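Neuraminidase (Influenza A virus, PDB 4FVK) is a tetrameric, six-bladed beta-propeller, neuraminidase-like surface glycoprotein that is predicted to remove terminal sialic acid from viral and cellular glycoconjugates. Local coordinates at residues G23-H28 against C363-P368; E97-G102 against M129-E134; N210-T215 against L228-E233; S317-G322 against I346-V351. All blocks are in the same frame, centred on the assembly; numbering follows the deposited sequence.

Contact 1 of 4, residues G23-H28 against C363-P368; sequences GWVPTH and CGINSP
G23 and V25 form hydrogen-bonded antiparallel pairs with I365 and C363, W24 faces G364 in the non-hydrogen-bonded pair between them, and the short strand axes lie 133° apart, a strongly twisted edge. The bond from C363 N to V25 O is short at 2.8 Å; at the other end G23 N reaches I365 O only weakly. One face of the W24 six-membered ring lies over G364 CA, 4.1 Å from the centroid and displaced toward the rim, a CH-pi contact. Because G364 has no side chain, the indole can settle close to the chain, CE3 coming 3.5 Å from G364 N. V25 and I365 share the other face of the sheet, where their side chains cross at about a right angle with CG2 to CG2 at 3.7 Å. The chi1 of I365, 78°, sends its longer branch back over G23, CD1 lying 3.3 Å from G23 O. T27 CG2 rests 3.8 Å from C363 SG, whose disulfide partner is C341. M129 and V136 of a neighbouring subunit pack on V25 and T27. T27 and H28 both face T361, a classic beta bulge at a chain corner; by this pairing the N-terminal strand completes the last propeller blade.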
loop_
_atom_site.group_PDB
_atom_site.type_symbol
_atom_site.label_atom_id
_atom_site.label_comp_id
_atom_site.label_asym_id
_atom_site.label_seq_id
_atom_site.Cartn_x
_atom_site.Cartn_y
_atom_site.Cartn_z
ATOM N N GLY A 23 12.375 16.032 30.473
ATOM C CA GLY A 23 12.938 16.427 29.197
ATOM C C GLY A 23 12.084 15.979 28.016
ATOM O O GLY A 23 11.029 15.357 28.193
ATOM N N TRP A 24 12.539 16.303 26.810
ATOM C CA TRP A 24 11.755 16.047 25.590
ATOM C C TRP A 24 12.645 15.470 24.506
ATOM O O TRP A 24 13.672 16.051 24.180
ATOM C CB TRP A 24 11.138 17.344 25.083
ATOM C CG TRP A 24 10.336 18.042 26.127
ATOM C CD1 TRP A 24 10.803 18.895 27.099
ATOM C CD2 TRP A 24 8.930 17.924 26.333
ATOM N NE1 TRP A 24 9.763 19.327 27.881
ATOM C CE2 TRP A 24 8.601 18.745 27.433
ATOM C CE3 TRP A 24 7.913 17.220 25.682
ATOM C CZ2 TRP A 24 7.295 18.877 27.896
ATOM C CZ3 TRP A 24 6.613 17.353 26.145
ATOM C CH2 TRP A 24 6.319 18.166 27.246
ATOM N N VAL A 25 12.268 14.318 23.966
ATOM C CA VAL A 25 13.034 13.707 22.890
ATOM C C VAL A 25 12.184 13.648 21.626
ATOM O O VAL A 25 10.982 13.438 21.696
ATOM C CB VAL A 25 13.500 12.278 23.259
ATOM C CG1 VAL A 25 14.535 12.323 24.375
ATOM C CG2 VAL A 25 12.300 11.413 23.657
ATOM N N PRO A 26 12.818 13.831 20.464
ATOM C CA PRO A 26 12.081 13.766 19.208
ATOM C C PRO A 26 11.810 12.320 18.867
ATOM O O PRO A 26 12.721 11.477 18.921
ATOM C CB PRO A 26 13.040 14.400 18.202
ATOM C CG PRO A 26 14.390 14.223 18.775
ATOM C CD PRO A 26 14.244 14.140 20.267
ATOM N N THR A 27 10.547 12.032 18.591
ATOM C CA THR A 27 10.155 10.724 18.132
ATOM C C THR A 27 10.098 10.724 16.615
ATOM O O THR A 27 10.183 9.670 15.985
ATOM C CB THR A 27 8.815 10.297 18.730
ATOM O OG1 THR A 27 7.787 11.206 18.301
ATOM C CG2 THR A 27 8.909 10.316 20.247
ATOM N N HIS A 28 9.985 11.910 16.030
ATOM C CA HIS A 28 10.076 12.049 14.577
ATOM C C HIS A 28 10.613 13.415 14.263
ATOM O O HIS A 28 10.029 14.418 14.684
ATOM C CB HIS A 28 8.694 11.922 13.897
ATOM C CG HIS A 28 8.061 10.577 14.051
ATOM N ND1 HIS A 28 7.191 10.276 15.075
ATOM C CD2 HIS A 28 8.164 9.453 13.300
ATOM C CE1 HIS A 28 6.797 9.019 14.960
ATOM N NE2 HIS A 28 7.370 8.499 13.888
ATOM N N CYS A 363 8.287 13.862 22.509
ATOM C CA CYS A 363 7.529 13.389 23.678
ATOM C C CYS A 363 8.278 13.639 25.003
ATOM O O CYS A 363 9.498 13.682 25.034
ATOM C CB CYS A 363 7.145 11.907 23.535
ATOM S SG CYS A 363 5.944 11.551 22.194
ATOM N N GLY A 364 7.538 13.812 26.088
ATOM C CA GLY A 364 8.147 14.011 27.390
ATOM C C GLY A 364 8.716 12.707 27.928
ATOM O O GLY A 364 8.140 11.645 27.718
ATOM N N ILE A 365 9.854 12.766 28.608
ATOM C CA ILE A 365 10.330 11.579 29.332
ATOM C C ILE A 365 10.692 11.949 30.770
ATOM O O ILE A 365 11.019 13.101 31.041
ATOM C CB ILE A 365 11.517 10.841 28.625
ATOM C CG1 ILE A 365 12.848 11.558 28.856
ATOM C CG2 ILE A 365 11.241 10.593 27.123
ATOM C CD1 ILE A 365 13.046 12.789 28.059
ATOM N N ASN A 366 10.621 10.979 31.677
ATOM C CA ASN A 366 10.885 11.202 33.105
ATOM C C ASN A 366 12.370 11.280 33.455
ATOM O O ASN A 366 12.747 11.726 34.534
ATOM C CB ASN A 366 10.232 10.096 33.934
ATOM C CG ASN A 366 10.878 8.736 33.701
ATOM O OD1 ASN A 366 12.002 8.640 33.211
ATOM N ND2 ASN A 366 10.166 7.676 34.058
ATOM N N SER A 367 13.203 10.792 32.546
ATOM C CA SER A 367 14.644 10.729 32.769
ATOM C C SER A 367 15.259 12.021 32.165
ATOM O O SER A 367 14.762 12.537 31.167
ATOM C CB SER A 367 15.211 9.409 32.169
ATOM O OG SER A 367 14.298 8.271 32.295
ATOM N N PRO A 368 16.296 12.599 32.799
ATOM C CA PRO A 368 16.874 13.818 32.205
ATOM C C PRO A 368 17.794 13.521 31.001
ATOM O O PRO A 368 18.089 12.355 30.718
ATOM C CB PRO A 368 17.680 14.431 33.362
ATOM C CG PRO A 368 17.236 13.700 34.601
ATOM C CD PRO A 368 16.849 12.329 34.135
#

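Contact 2 of 4, residues E97-G102 against M129-E134; sequences EMILPG and MIKYGE
K131 leaves its strand with an unstaggered chi1 of -126° and then runs fully extended, which carries NZ across to the backbone of I99, while L100 holds CG beside its own backbone N (chi1 -87°) and aims its isobutyl group at the lysine's methylenes. NZ donates to I99 O at 2.9 Å, approaching from a direction tilted 25° out of the carbonyl plane. Along the stem behind the ammonium group, L100 CD1 lies 3.9 Å from K131 CD. M129 extends the apolar patch: its SD is 4.3 Å from L100 CD2, and its CE is 4.4 Å from P101 CD. No backbone pairing joins the two strands, whose axes stay 9.3 Å apart; they belong to successive sheets and meet through side chains. P26 and T27 of a neighbouring subunit pack on M129 and P101. Near the lysine, E97 OE2 and E134 OE2 approach each other to 4.6 Å, with K131 NZ 4.1 Å from E134 OE2. The amine thus spends a hydrogen bond on a main-chain carbonyl while its positive charge probably eases the repulsion between the two carboxylates, and its buried stem serves as part of the apolar seam between the blades.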
loop_
_atom_site.group_PDB
_atom_site.type_symbol
_atom_site.label_atom_id
_atom_site.label_comp_id
_atom_site.label_asym_id
_atom_site.label_seq_id
_atom_site.Cartn_x
_atom_site.Cartn_y
_atom_site.Cartn_z
ATOM N N GLU A 97 -4.674 10.106 2.500
ATOM C CA GLU A 97 -6.081 9.866 2.225
ATOM C C GLU A 97 -6.913 11.149 2.360
ATOM O O GLU A 97 -6.831 11.821 3.366
ATOM C CB GLU A 97 -6.618 8.792 3.182
ATOM C CG GLU A 97 -8.107 8.551 3.042
ATOM C CD GLU A 97 -8.718 7.925 4.279
ATOM O OE1 GLU A 97 -7.966 7.632 5.233
ATOM O OE2 GLU A 97 -9.957 7.733 4.296
ATOM N N MET A 98 -7.738 11.464 1.369
ATOM C CA MET A 98 -8.656 12.596 1.493
ATOM C C MET A 98 -9.837 12.240 2.411
ATOM O O MET A 98 -10.489 11.219 2.209
ATOM C CB MET A 98 -9.166 13.033 0.116
ATOM C CG MET A 98 -10.014 14.287 0.142
ATOM S SD MET A 98 -10.935 14.533 -1.395
ATOM C CE MET A 98 -9.719 15.345 -2.423
ATOM N N ILE A 99 -10.097 13.076 3.414
ATOM C CA ILE A 99 -11.090 12.779 4.436
ATOM C C ILE A 99 -12.376 13.574 4.208
ATOM O O ILE A 99 -13.453 12.993 4.146
ATOM C CB ILE A 99 -10.592 13.142 5.867
ATOM C CG1 ILE A 99 -9.267 12.441 6.239
ATOM C CG2 ILE A 99 -11.687 12.871 6.883
ATOM C CD1 ILE A 99 -9.353 10.928 6.341
ATOM N N LEU A 100 -12.243 14.904 4.113
ATOM C CA LEU A 100 -13.365 15.831 3.952
ATOM C C LEU A 100 -12.866 17.166 3.396
ATOM O O LEU A 100 -11.693 17.519 3.553
ATOM C CB LEU A 100 -14.089 16.093 5.291
ATOM C CG LEU A 100 -15.234 15.196 5.804
ATOM C CD1 LEU A 100 -15.588 15.574 7.227
ATOM C CD2 LEU A 100 -16.505 15.169 4.938
ATOM N N PRO A 101 -13.757 17.919 2.741
ATOM C CA PRO A 101 -13.443 19.298 2.362
ATOM C C PRO A 101 -13.346 20.128 3.657
ATOM O O PRO A 101 -14.071 19.808 4.593
ATOM C CB PRO A 101 -14.681 19.733 1.568
ATOM C CG PRO A 101 -15.480 18.487 1.346
ATOM C CD PRO A 101 -15.156 17.573 2.456
ATOM N N GLY A 102 -12.470 21.129 3.725
ATOM C CA GLY A 102 -12.345 21.934 4.935
ATOM C C GLY A 102 -11.170 22.893 4.871
ATOM O O GLY A 102 -10.214 22.622 4.153
ATOM N N MET A 129 -19.035 20.633 9.689
ATOM C CA MET A 129 -19.504 19.273 9.480
ATOM C C MET A 129 -18.769 18.307 10.399
ATOM O O MET A 129 -17.565 18.436 10.602
ATOM C CB MET A 129 -19.132 18.837 8.069
ATOM C CG MET A 129 -20.176 18.950 7.046
ATOM S SD MET A 129 -19.468 18.184 5.586
ATOM C CE MET A 129 -18.238 19.386 5.098
ATOM N N ILE A 130 -19.463 17.288 10.887
ATOM C CA ILE A 130 -18.818 16.290 11.733
ATOM C C ILE A 130 -18.952 14.886 11.144
ATOM O O ILE A 130 -20.019 14.501 10.682
ATOM C CB ILE A 130 -19.412 16.302 13.149
ATOM C CG1 ILE A 130 -19.430 17.738 13.696
ATOM C CG2 ILE A 130 -18.632 15.356 14.056
ATOM C CD1 ILE A 130 -19.974 17.859 15.114
ATOM N N LYS A 131 -17.846 14.143 11.170
ATOM C CA LYS A 131 -17.784 12.764 10.713
ATOM C C LYS A 131 -17.494 11.872 11.903
ATOM O O LYS A 131 -16.645 12.205 12.741
ATOM C CB LYS A 131 -16.649 12.600 9.699
ATOM C CG LYS A 131 -17.050 11.996 8.362
ATOM C CD LYS A 131 -15.786 11.647 7.563
ATOM C CE LYS A 131 -16.088 11.088 6.178
ATOM N NZ LYS A 131 -14.804 10.827 5.424
ATOM N N TYR A 132 -18.225 10.764 11.995
ATOM C CA TYR A 132 -17.916 9.729 12.965
ATOM C C TYR A 132 -17.603 8.468 12.165
ATOM O O TYR A 132 -18.482 7.915 11.490
ATOM C CB TYR A 132 -19.075 9.514 13.950
ATOM C CG TYR A 132 -18.673 8.717 15.163
ATOM C CD1 TYR A 132 -17.738 9.225 16.071
ATOM C CD2 TYR A 132 -19.192 7.451 15.398
ATOM C CE1 TYR A 132 -17.328 8.491 17.170
ATOM C CE2 TYR A 132 -18.800 6.712 16.516
ATOM C CZ TYR A 132 -17.860 7.240 17.385
ATOM O OH TYR A 132 -17.462 6.543 18.497
ATOM N N GLY A 133 -16.347 8.035 12.203
ATOM C CA GLY A 133 -15.867 7.035 11.259
ATOM C C GLY A 133 -16.002 7.592 9.846
ATOM O O GLY A 133 -15.513 8.679 9.544
ATOM N N GLU A 134 -16.695 6.866 8.979
ATOM C CA GLU A 134 -16.901 7.322 7.606
ATOM C C GLU A 134 -18.228 8.068 7.457
ATOM O O GLU A 134 -18.525 8.625 6.412
ATOM C CB GLU A 134 -16.834 6.139 6.620
ATOM C CG GLU A 134 -15.583 5.253 6.777
ATOM C CD GLU A 134 -14.275 5.967 6.440
ATOM O OE1 GLU A 134 -13.246 5.675 7.095
ATOM O OE2 GLU A 134 -14.261 6.813 5.520
#

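Contact 3 of 4, residues N210-T215 against L228-E233; sequences NLIKCT and LRFTKE
I212 and F230 exchange two backbone hydrogen bonds, and C214 and L228 exchange two more, on either side of the non-hydrogen-bonded pair K213 and R229. The bond from I212 N to F230 O is 2.9 Å long and almost straight, with 176° at the hydrogen. CA-H...O contacts supplement this ladder, R229 CA lying 3.5 Å from I212 O. Apolar packing gathers on the face shared by I212, C214, L228 and F230. A chi1 of 66° places the F230 ring between its own backbone N and carbonyl carbon, which turns it alongside I212, the two side chains pointing the same way. I212 CG2 stands over the ring face, 3.8 Å from its centroid, and CG1 comes to 3.2 Å from F230 CZ; this approach is unusually close and, with the unstaggered chi1 of 139° in I212, its detail is doubtful. The hairpin of strands 211-217 and 227-230 forms the middle of a four-stranded antiparallel propeller blade, and the disulfide of C214 with C205 ties it to the preceding strand. Charged groups occupy the other face: K213 NZ forms a salt bridge with E277, and R229 forms salt bridges with D276 and E304. Toward the N210 and K232 end, a water donates to N210 O at 2.8 Å and accepts from K232 N at 2.9 Å, while T231 OG1 accepts from E233 N at 3.2 Å in an ST turn.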
loop_
_atom_site.group_PDB
_atom_site.type_symbol
_atom_site.label_atom_id
_atom_site.label_comp_id
_atom_site.label_asym_id
_atom_site.label_seq_id
_atom_site.Cartn_x
_atom_site.Cartn_y
_atom_site.Cartn_z
ATOM N N ASN A 210 -9.572 13.602 34.342
ATOM C CA ASN A 210 -10.913 13.937 33.880
ATOM C C ASN A 210 -11.103 15.412 33.560
ATOM O O ASN A 210 -12.215 15.865 33.390
ATOM C CB ASN A 210 -11.982 13.505 34.884
ATOM C CG ASN A 210 -12.344 12.049 34.753
ATOM O OD1 ASN A 210 -12.273 11.477 33.664
ATOM N ND2 ASN A 210 -12.735 11.432 35.867
ATOM N N LEU A 211 -10.008 16.154 33.482
ATOM C CA LEU A 211 -10.069 17.557 33.109
ATOM C C LEU A 211 -9.585 17.722 31.681
ATOM O O LEU A 211 -8.867 16.871 31.146
ATOM C CB LEU A 211 -9.147 18.368 34.003
ATOM C CG LEU A 211 -9.652 19.215 35.173
ATOM C CD1 LEU A 211 -11.037 18.817 35.657
ATOM C CD2 LEU A 211 -8.649 19.109 36.293
ATOM N N ILE A 212 -9.953 18.831 31.066
ATOM C CA ILE A 212 -9.319 19.174 29.826
ATOM C C ILE A 212 -8.697 20.566 29.903
ATOM O O ILE A 212 -9.324 21.513 30.381
ATOM C CB ILE A 212 -10.261 18.926 28.613
ATOM C CG1 ILE A 212 -10.140 20.041 27.608
ATOM C CG2 ILE A 212 -11.703 18.656 29.060
ATOM C CD1 ILE A 212 -9.089 19.803 26.678
ATOM N N LYS A 213 -7.437 20.660 29.475
ATOM C CA LYS A 213 -6.672 21.899 29.551
ATOM C C LYS A 213 -6.231 22.331 28.170
ATOM O O LYS A 213 -5.889 21.499 27.347
ATOM C CB LYS A 213 -5.463 21.699 30.444
ATOM C CG LYS A 213 -5.828 21.068 31.787
ATOM C CD LYS A 213 -4.628 20.971 32.693
ATOM C CE LYS A 213 -4.943 20.199 33.961
ATOM N NZ LYS A 213 -3.733 20.148 34.826
ATOM N N CYS A 214 -6.244 23.628 27.905
ATOM C CA CYS A 214 -5.974 24.127 26.563
ATOM C C CYS A 214 -5.159 25.384 26.653
ATOM O O CYS A 214 -5.311 26.163 27.593
ATOM C CB CYS A 214 -7.274 24.484 25.824
ATOM S SG CYS A 214 -8.435 23.168 25.560
ATOM N N THR A 215 -4.326 25.611 25.650
ATOM C CA THR A 215 -3.571 26.848 25.550
ATOM C C THR A 215 -4.070 27.536 24.313
ATOM O O THR A 215 -4.193 26.890 23.262
ATOM C CB THR A 215 -2.066 26.583 25.381
ATOM O OG1 THR A 215 -1.575 25.865 26.511
ATOM C CG2 THR A 215 -1.298 27.873 25.281
ATOM N N LEU A 228 -7.089 27.784 29.228
ATOM C CA LEU A 228 -8.438 27.360 29.577
ATOM C C LEU A 228 -8.354 26.012 30.272
ATOM O O LEU A 228 -7.545 25.163 29.894
ATOM C CB LEU A 228 -9.313 27.259 28.320
ATOM C CG LEU A 228 -10.689 26.606 28.429
ATOM C CD1 LEU A 228 -11.649 27.465 29.224
ATOM C CD2 LEU A 228 -11.280 26.320 27.045
ATOM N N ARG A 229 -9.168 25.831 31.307
ATOM C CA ARG A 229 -9.262 24.559 32.017
ATOM C C ARG A 229 -10.733 24.290 32.227
ATOM O O ARG A 229 -11.448 25.170 32.684
ATOM C CB ARG A 229 -8.611 24.663 33.396
ATOM C CG ARG A 229 -7.183 25.151 33.391
ATOM C CD ARG A 229 -6.768 25.592 34.783
ATOM N NE ARG A 229 -5.342 25.882 34.845
ATOM C CZ ARG A 229 -4.759 26.607 35.796
ATOM N NH1 ARG A 229 -5.483 27.141 36.786
ATOM N NH2 ARG A 229 -3.448 26.809 35.741
ATOM N N PHE A 230 -11.197 23.091 31.909
ATOM C CA PHE A 230 -12.599 22.789 32.131
ATOM C C PHE A 230 -12.883 21.334 32.415
ATOM O O PHE A 230 -12.064 20.463 32.122
ATOM C CB PHE A 230 -13.489 23.330 31.000
ATOM C CG PHE A 230 -13.272 22.693 29.643
ATOM C CD1 PHE A 230 -14.009 21.578 29.255
ATOM C CD2 PHE A 230 -12.408 23.267 28.723
ATOM C CE1 PHE A 230 -13.844 21.006 27.988
ATOM C CE2 PHE A 230 -12.242 22.711 27.446
ATOM C CZ PHE A 230 -12.953 21.573 27.083
ATOM N N THR A 231 -14.051 21.096 33.005
ATOM C CA THR A 231 -14.529 19.756 33.319
ATOM C C THR A 231 -15.499 19.242 32.257
ATOM O O THR A 231 -15.905 19.976 31.348
ATOM C CB THR A 231 -15.308 19.760 34.639
ATOM O OG1 THR A 231 -16.538 20.493 34.456
ATOM C CG2 THR A 231 -14.478 20.400 35.752
ATOM N N LYS A 232 -15.918 17.997 32.427
ATOM C CA LYS A 232 -16.835 17.345 31.500
ATOM C C LYS A 232 -18.235 17.899 31.653
ATOM O O LYS A 232 -19.085 17.649 30.801
ATOM C CB LYS A 232 -16.884 15.832 31.725
ATOM C CG LYS A 232 -15.578 15.118 31.513
ATOM C CD LYS A 232 -15.757 13.600 31.697
ATOM C CE LYS A 232 -16.654 13.022 30.610
ATOM N NZ LYS A 232 -16.881 11.553 30.790
ATOM N N GLU A 233 -18.481 18.634 32.741
ATOM C CA GLU A 233 -19.766 19.304 32.929
ATOM C C GLU A 233 -19.685 20.710 32.352
ATOM O O GLU A 233 -20.618 21.500 32.484
ATOM C CB GLU A 233 -20.154 19.382 34.410
ATOM C CG GLU A 233 -20.204 18.056 35.154
ATOM C CD GLU A 233 -20.330 18.240 36.675
ATOM O OE1 GLU A 233 -21.222 19.006 37.123
ATOM O OE2 GLU A 233 -19.530 17.629 37.423
HETATM O O HOH W 1 -14.746 16.335 34.520
#

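Contact 4 of 4, residues S317-G322 against I346-V351; sequences SNKRTG and IEDQTV
The guanidinium of R320 meets the carboxylate of E347 at its edge, not over a face: NH1 lies 2.8 Å from OE1, which sits near the guanidinium plane, in a salt bridge whose two planes are nonetheless turned 46° apart. An arginine chain extended as far as NE and a glutamate bent at chi2 bring the two groups together, their stems touching at R320 CB and E347 CB, 3.9 Å apart. The same OE1 is 3.4 Å from T321 O, a close approach of two acceptors that makes no bond, and E347 OE2 comes near the like-charged E345. In the backbone next to the ion pair, E347 N donates to R320 O at 2.9 Å; the N-H is well aimed, at 168°, but reaches the oxygen from above the carbonyl plane. Next to it T321 and I346 form a non-hydrogen-bonded antiparallel pair. Strand 320-327 is the outermost strand of a four-stranded antiparallel propeller blade, and strand 341-349 lies inward of it. K319, the residue before R320, turns its side chain to the other side. It crosses I346 at about a right angle, CE touching CG2 at 3.7 Å, and its ammonium forms a salt bridge with D348; the NZ to OD1 separation, 2.4 Å, is short enough to be doubtful. The D348 side chain lies about 4 Å from that of E358, which binds a zinc ion together with S91.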
loop_
_atom_site.group_PDB
_atom_site.type_symbol
_atom_site.label_atom_id
_atom_site.label_comp_id
_atom_site.label_asym_id
_atom_site.label_seq_id
_atom_site.Cartn_x
_atom_site.Cartn_y
_atom_site.Cartn_z
ATOM N N SER A 317 18.013 25.767 17.725
ATOM C CA SER A 317 18.639 27.073 17.897
ATOM C C SER A 317 18.429 27.985 16.685
ATOM O O SER A 317 17.844 29.061 16.808
ATOM C CB SER A 317 20.130 26.912 18.219
ATOM O OG SER A 317 20.727 28.160 18.503
ATOM N N ASN A 318 18.884 27.546 15.515
ATOM C CA ASN A 318 18.832 28.381 14.314
ATOM C C ASN A 318 17.626 28.129 13.392
ATOM O O ASN A 318 17.119 29.058 12.757
ATOM C CB ASN A 318 20.121 28.222 13.505
ATOM C CG ASN A 318 21.351 28.683 14.266
ATOM O OD1 ASN A 318 21.304 29.666 15.016
ATOM N ND2 ASN A 318 22.459 27.977 14.074
ATOM N N LYS A 319 17.177 26.881 13.319
ATOM C CA LYS A 319 16.119 26.512 12.379
ATOM C C LYS A 319 14.842 27.309 12.614
ATOM O O LYS A 319 14.408 27.473 13.747
ATOM C CB LYS A 319 15.819 25.012 12.448
ATOM C CG LYS A 319 15.110 24.457 11.214
ATOM C CD LYS A 319 16.101 24.050 10.119
ATOM C CE LYS A 319 15.517 22.965 9.198
ATOM N NZ LYS A 319 15.290 23.422 7.786
ATOM N N ARG A 320 14.262 27.805 11.528
ATOM C CA ARG A 320 12.991 28.515 11.575
ATOM C C ARG A 320 11.886 27.549 12.007
ATOM O O ARG A 320 11.854 26.388 11.584
ATOM C CB ARG A 320 12.678 29.139 10.211
ATOM C CG ARG A 320 11.608 30.205 10.246
ATOM C CD ARG A 320 11.559 30.978 8.938
ATOM N NE ARG A 320 10.844 32.243 9.078
ATOM C CZ ARG A 320 9.523 32.363 9.019
ATOM N NH1 ARG A 320 8.771 31.287 8.829
ATOM N NH2 ARG A 320 8.951 33.553 9.161
ATOM N N THR A 321 11.006 28.017 12.884
ATOM C CA THR A 321 9.970 27.161 13.430
ATOM C C THR A 321 8.638 27.881 13.355
ATOM O O THR A 321 8.591 29.078 13.068
ATOM C CB THR A 321 10.271 26.731 14.879
ATOM O OG1 THR A 321 10.379 27.887 15.710
ATOM C CG2 THR A 321 11.580 25.931 14.962
ATOM N N GLY A 322 7.553 27.148 13.596
ATOM C CA GLY A 322 6.224 27.711 13.475
ATOM C C GLY A 322 5.267 27.222 14.541
ATOM O O GLY A 322 5.585 27.238 15.727
ATOM N N ILE A 346 8.503 22.729 11.444
ATOM C CA ILE A 346 9.850 23.127 11.084
ATOM C C ILE A 346 9.756 23.762 9.707
ATOM O O ILE A 346 9.100 23.229 8.806
ATOM C CB ILE A 346 10.814 21.941 11.103
ATOM C CG1 ILE A 346 11.307 21.687 12.526
ATOM C CG2 ILE A 346 12.055 22.266 10.320
ATOM C CD1 ILE A 346 10.367 20.986 13.407
ATOM N N GLU A 347 10.369 24.919 9.535
ATOM C CA GLU A 347 10.185 25.624 8.273
ATOM C C GLU A 347 11.402 25.514 7.369
ATOM O O GLU A 347 12.529 25.735 7.793
ATOM C CB GLU A 347 9.782 27.078 8.501
ATOM C CG GLU A 347 8.366 27.368 8.045
ATOM C CD GLU A 347 7.481 27.849 9.168
ATOM O OE1 GLU A 347 7.826 28.877 9.788
ATOM O OE2 GLU A 347 6.445 27.197 9.432
ATOM N N ASP A 348 11.166 25.145 6.119
ATOM C CA ASP A 348 12.261 24.941 5.186
ATOM C C ASP A 348 12.011 25.765 3.938
ATOM O O ASP A 348 10.895 25.819 3.429
ATOM C CB ASP A 348 12.377 23.461 4.809
ATOM C CG ASP A 348 12.331 22.540 6.022
ATOM O OD1 ASP A 348 13.305 22.538 6.813
ATOM O OD2 ASP A 348 11.323 21.807 6.176
ATOM N N GLN A 349 13.065 26.407 3.460
ATOM C CA GLN A 349 13.025 27.184 2.241
ATOM C C GLN A 349 13.244 26.220 1.086
ATOM O O GLN A 349 14.093 25.334 1.181
ATOM C CB GLN A 349 14.155 28.216 2.265
ATOM C CG GLN A 349 14.027 29.267 1.192
ATOM C CD GLN A 349 12.662 29.911 1.233
ATOM O OE1 GLN A 349 12.281 30.483 2.255
ATOM N NE2 GLN A 349 11.891 29.777 0.137
ATOM N N THR A 350 12.472 26.351 0.011
ATOM C CA THR A 350 12.712 25.494 -1.148
ATOM C C THR A 350 13.209 26.302 -2.329
ATOM O O THR A 350 13.120 27.525 -2.338
ATOM C CB THR A 350 11.479 24.691 -1.571
ATOM O OG1 THR A 350 10.472 25.582 -2.064
ATOM C CG2 THR A 350 10.931 23.908 -0.401
ATOM N N VAL A 351 13.723 25.607 -3.336
ATOM C CA VAL A 351 14.239 26.291 -4.502
ATOM C C VAL A 351 13.083 26.746 -5.400
ATOM O O VAL A 351 13.135 27.837 -5.989
ATOM C CB VAL A 351 15.271 25.421 -5.287
ATOM C CG1 VAL A 351 14.608 24.161 -5.877
ATOM C CG2 VAL A 351 15.934 26.234 -6.397
#

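How the contacts relate
Contacts 1 and 4 lie in one four-stranded antiparallel sheet: contact 1 pairs the outermost strand 23-26 with 355-365, and contact 4 pairs 341-349 with the other outermost strand, 320-327. Their centres are 22 Å apart, their nearest atoms about 7 Å. Contact 1 joins segments whose nearest ends are 335 positions apart and so encloses contacts 2, 3 and 4, which follow in series. Contact 2 bridges two successive sheets, whereas contact 3 is internal to another blade; contacts 3 and 4 lie on opposite sides of the chain's centre. Within a chain contacts 1 and 2 are 32 Å apart between centres, yet V25 of one subunit packs on M129 of another, placing both contacts at the tetramer interface.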